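Side-chain contact in E3 19 kDa protein (Human adenovirus E serotype 4, PDB 5IRO), which probably binds class I MHC heavy chains and retains them in the endoplasmic reticulum, impairing antigen presentation at the surface of infected cells: residues I44-K49 with F85-M90. Residues are numbered along the deposited sequence; the frame is centred on the assembly and turned at random.
Sequences IQYKNK and FIFEHM
Tyr46 and Phe87 bring their rings together across a wide separation of main chains, the nearest CA atoms, those of Tyr46 and Phe85, being 10.7 Å apart. Segment 44-49 is the end of edge strand 43-45 and the turn after it, and 85-90 is the connection from strand 78-84 to helix 91-94; the two strands flank 66-72 in a three-stranded antiparallel sheet of the ER-lumenal domain of E3-19K, built largely of β-strands and loops. No hydrogen bond joins the segments, and a single aromatic pair bridges them inside the protein. The Tyr46 side chain leaves its backbone to one side, but a chi1 of 171°, which sets CG opposite the backbone N, brings its ring end in to meet Phe87, which approaches from the opposite direction. The planes are inclined at 44° and the centroids lie 4.8 Å apart, an oblique pairing with Tyr46 over one face of Phe87. The Phe87 ring also meets Trp59 nearly parallel and touches Leu20, both on strands of the other sheet, so it joins the turn after strand 43-45 to that second sheet. The phenol oxygen of the buried Tyr46 is satisfied by a hydrogen bond to Pro64 O, which anchors the far end of the ring. Lys47 CG lies above one face of that ring, offset toward its rim. Gln45 braces the turn, its NE2 donating to Lys47 O from above the carbonyl plane at 3.0 Å. Across the aromatic pair, Tyr46 CE1 sits 3.4 Å from Phe87 CZ, while Tyr46 OH is poised 3.9 Å above the centre of the Phe87 ring.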
loop_
_atom_site.group_PDB
_atom_site.type_symbol
_atom_site.label_atom_id
_atom_site.label_comp_id
_atom_site.label_asym_id
_atom_site.label_seq_id
_atom_site.Cartn_x
_atom_site.Cartn_y
_atom_site.Cartn_z
ATOM N N ILE D 44 -8.727 2.509 -27.090
ATOM C CA ILE D 44 -9.342 3.600 -26.346
ATOM C C ILE D 44 -8.337 4.732 -26.163
ATOM O O ILE D 44 -7.182 4.508 -25.801
ATOM C CB ILE D 44 -9.946 3.138 -24.991
ATOM C CG1 ILE D 44 -10.715 4.283 -24.324
ATOM C CG2 ILE D 44 -8.877 2.584 -24.062
ATOM C CD1 ILE D 44 -11.883 4.785 -25.138
ATOM N N GLN D 45 -8.780 5.950 -26.450
ATOM C CA GLN D 45 -7.931 7.122 -26.300
ATOM C C GLN D 45 -8.686 8.185 -25.515
ATOM O O GLN D 45 -9.879 8.386 -25.728
ATOM C CB GLN D 45 -7.531 7.646 -27.679
ATOM C CG GLN D 45 -6.997 9.068 -27.715
ATOM C CD GLN D 45 -5.518 9.123 -28.030
ATOM O OE1 GLN D 45 -4.970 8.206 -28.640
ATOM N NE2 GLN D 45 -4.865 10.205 -27.626
ATOM N N TYR D 46 -7.993 8.862 -24.606
ATOM C CA TYR D 46 -8.627 9.866 -23.760
ATOM C C TYR D 46 -7.993 11.237 -24.002
ATOM O O TYR D 46 -8.595 12.092 -24.649
ATOM C CB TYR D 46 -8.534 9.462 -22.283
ATOM C CG TYR D 46 -8.961 10.534 -21.301
ATOM C CD1 TYR D 46 -10.071 11.334 -21.548
ATOM C CD2 TYR D 46 -8.256 10.740 -20.124
ATOM C CE1 TYR D 46 -10.458 12.314 -20.655
ATOM C CE2 TYR D 46 -8.638 11.716 -19.222
ATOM C CZ TYR D 46 -9.739 12.499 -19.492
ATOM O OH TYR D 46 -10.123 13.470 -18.598
ATOM N N LYS D 47 -6.786 11.452 -23.488
ATOM C CA LYS D 47 -6.089 12.711 -23.731
ATOM C C LYS D 47 -5.085 12.552 -24.866
ATOM O O LYS D 47 -5.419 12.687 -26.045
ATOM C CB LYS D 47 -5.329 13.152 -22.476
ATOM C CG LYS D 47 -6.202 13.652 -21.332
ATOM C CD LYS D 47 -5.365 13.955 -20.090
ATOM C CE LYS D 47 -6.228 14.396 -18.914
ATOM N NZ LYS D 47 -5.462 14.439 -17.633
ATOM N N ASN D 48 -3.851 12.256 -24.481
ATOM C CA ASN D 48 -2.765 12.019 -25.413
ATOM C C ASN D 48 -2.216 10.644 -25.085
ATOM O O ASN D 48 -1.098 10.283 -25.456
ATOM C CB ASN D 48 -1.692 13.097 -25.277
ATOM C CG ASN D 48 -2.233 14.489 -25.551
ATOM O OD1 ASN D 48 -3.161 14.661 -26.340
ATOM N ND2 ASN D 48 -1.659 15.488 -24.890
ATOM N N LYS D 49 -3.039 9.886 -24.371
ATOM C CA LYS D 49 -2.690 8.556 -23.910
ATOM C C LYS D 49 -3.628 7.554 -24.562
ATOM O O LYS D 49 -4.846 7.730 -24.556
ATOM C CB LYS D 49 -2.793 8.474 -22.385
ATOM C CG LYS D 49 -2.707 7.068 -21.816
ATOM C CD LYS D 49 -2.864 7.085 -20.303
ATOM C CE LYS D 49 -2.702 5.698 -19.707
ATOM N NZ LYS D 49 -2.693 5.737 -18.219
ATOM N N PHE D 85 -18.337 12.154 -22.609
ATOM C CA PHE D 85 -18.797 11.890 -21.255
ATOM C C PHE D 85 -18.165 12.937 -20.369
ATOM O O PHE D 85 -16.951 13.140 -20.396
ATOM C CB PHE D 85 -18.384 10.500 -20.779
ATOM C CG PHE D 85 -18.978 10.124 -19.447
ATOM C CD1 PHE D 85 -18.296 10.380 -18.267
ATOM C CD2 PHE D 85 -20.230 9.534 -19.377
ATOM C CE1 PHE D 85 -18.845 10.040 -17.042
ATOM C CE2 PHE D 85 -20.785 9.193 -18.157
ATOM C CZ PHE D 85 -20.091 9.446 -16.987
ATOM N N ILE D 86 -18.995 13.606 -19.580
ATOM C CA ILE D 86 -18.514 14.690 -18.742
ATOM C C ILE D 86 -17.884 14.222 -17.428
ATOM O O ILE D 86 -18.529 13.597 -16.583
ATOM C CB ILE D 86 -19.635 15.725 -18.476
ATOM C CG1 ILE D 86 -19.083 16.919 -17.701
ATOM C CG2 ILE D 86 -20.849 15.084 -17.801
ATOM C CD1 ILE D 86 -18.274 17.853 -18.566
ATOM N N PHE D 87 -16.594 14.506 -17.288
ATOM C CA PHE D 87 -15.835 14.118 -16.109
ATOM C C PHE D 87 -16.035 15.180 -15.037
ATOM O O PHE D 87 -15.798 14.943 -13.854
ATOM C CB PHE D 87 -14.350 13.962 -16.445
ATOM C CG PHE D 87 -14.080 13.058 -17.619
ATOM C CD1 PHE D 87 -13.741 11.731 -17.426
ATOM C CD2 PHE D 87 -14.157 13.538 -18.913
ATOM C CE1 PHE D 87 -13.496 10.897 -18.499
ATOM C CE2 PHE D 87 -13.911 12.709 -19.991
ATOM C CZ PHE D 87 -13.581 11.388 -19.783
ATOM N N GLU D 88 -16.490 16.352 -15.468
ATOM C CA GLU D 88 -16.777 17.469 -14.574
ATOM C C GLU D 88 -17.985 17.170 -13.685
ATOM O O GLU D 88 -18.257 17.893 -12.725
ATOM C CB GLU D 88 -17.029 18.731 -15.406
ATOM C CG GLU D 88 -17.073 20.044 -14.642
ATOM C CD GLU D 88 -17.288 21.239 -15.557
ATOM O OE1 GLU D 88 -17.244 21.061 -16.794
ATOM O OE2 GLU D 88 -17.500 22.355 -15.040
ATOM N N HIS D 89 -18.697 16.092 -13.998
ATOM C CA HIS D 89 -19.913 15.738 -13.276
ATOM C C HIS D 89 -19.721 14.491 -12.419
ATOM O O HIS D 89 -20.641 14.054 -11.727
ATOM C CB HIS D 89 -21.068 15.525 -14.252
ATOM C CG HIS D 89 -21.979 16.704 -14.374
ATOM N ND1 HIS D 89 -22.734 17.177 -13.321
ATOM C CD2 HIS D 89 -22.256 17.513 -15.425
ATOM C CE1 HIS D 89 -23.435 18.222 -13.719
ATOM N NE2 HIS D 89 -23.163 18.446 -14.992
ATOM N N MET D 90 -18.520 13.927 -12.466
ATOM C CA MET D 90 -18.205 12.738 -11.686
ATOM C C MET D 90 -16.907 12.911 -10.906
ATOM O O MET D 90 -16.602 12.123 -10.012
ATOM C CB MET D 90 -18.135 11.502 -12.591
ATOM C CG MET D 90 -19.479 11.090 -13.183
ATOM S SD MET D 90 -20.277 9.738 -12.293
ATOM C CE MET D 90 -19.440 8.321 -13.003
#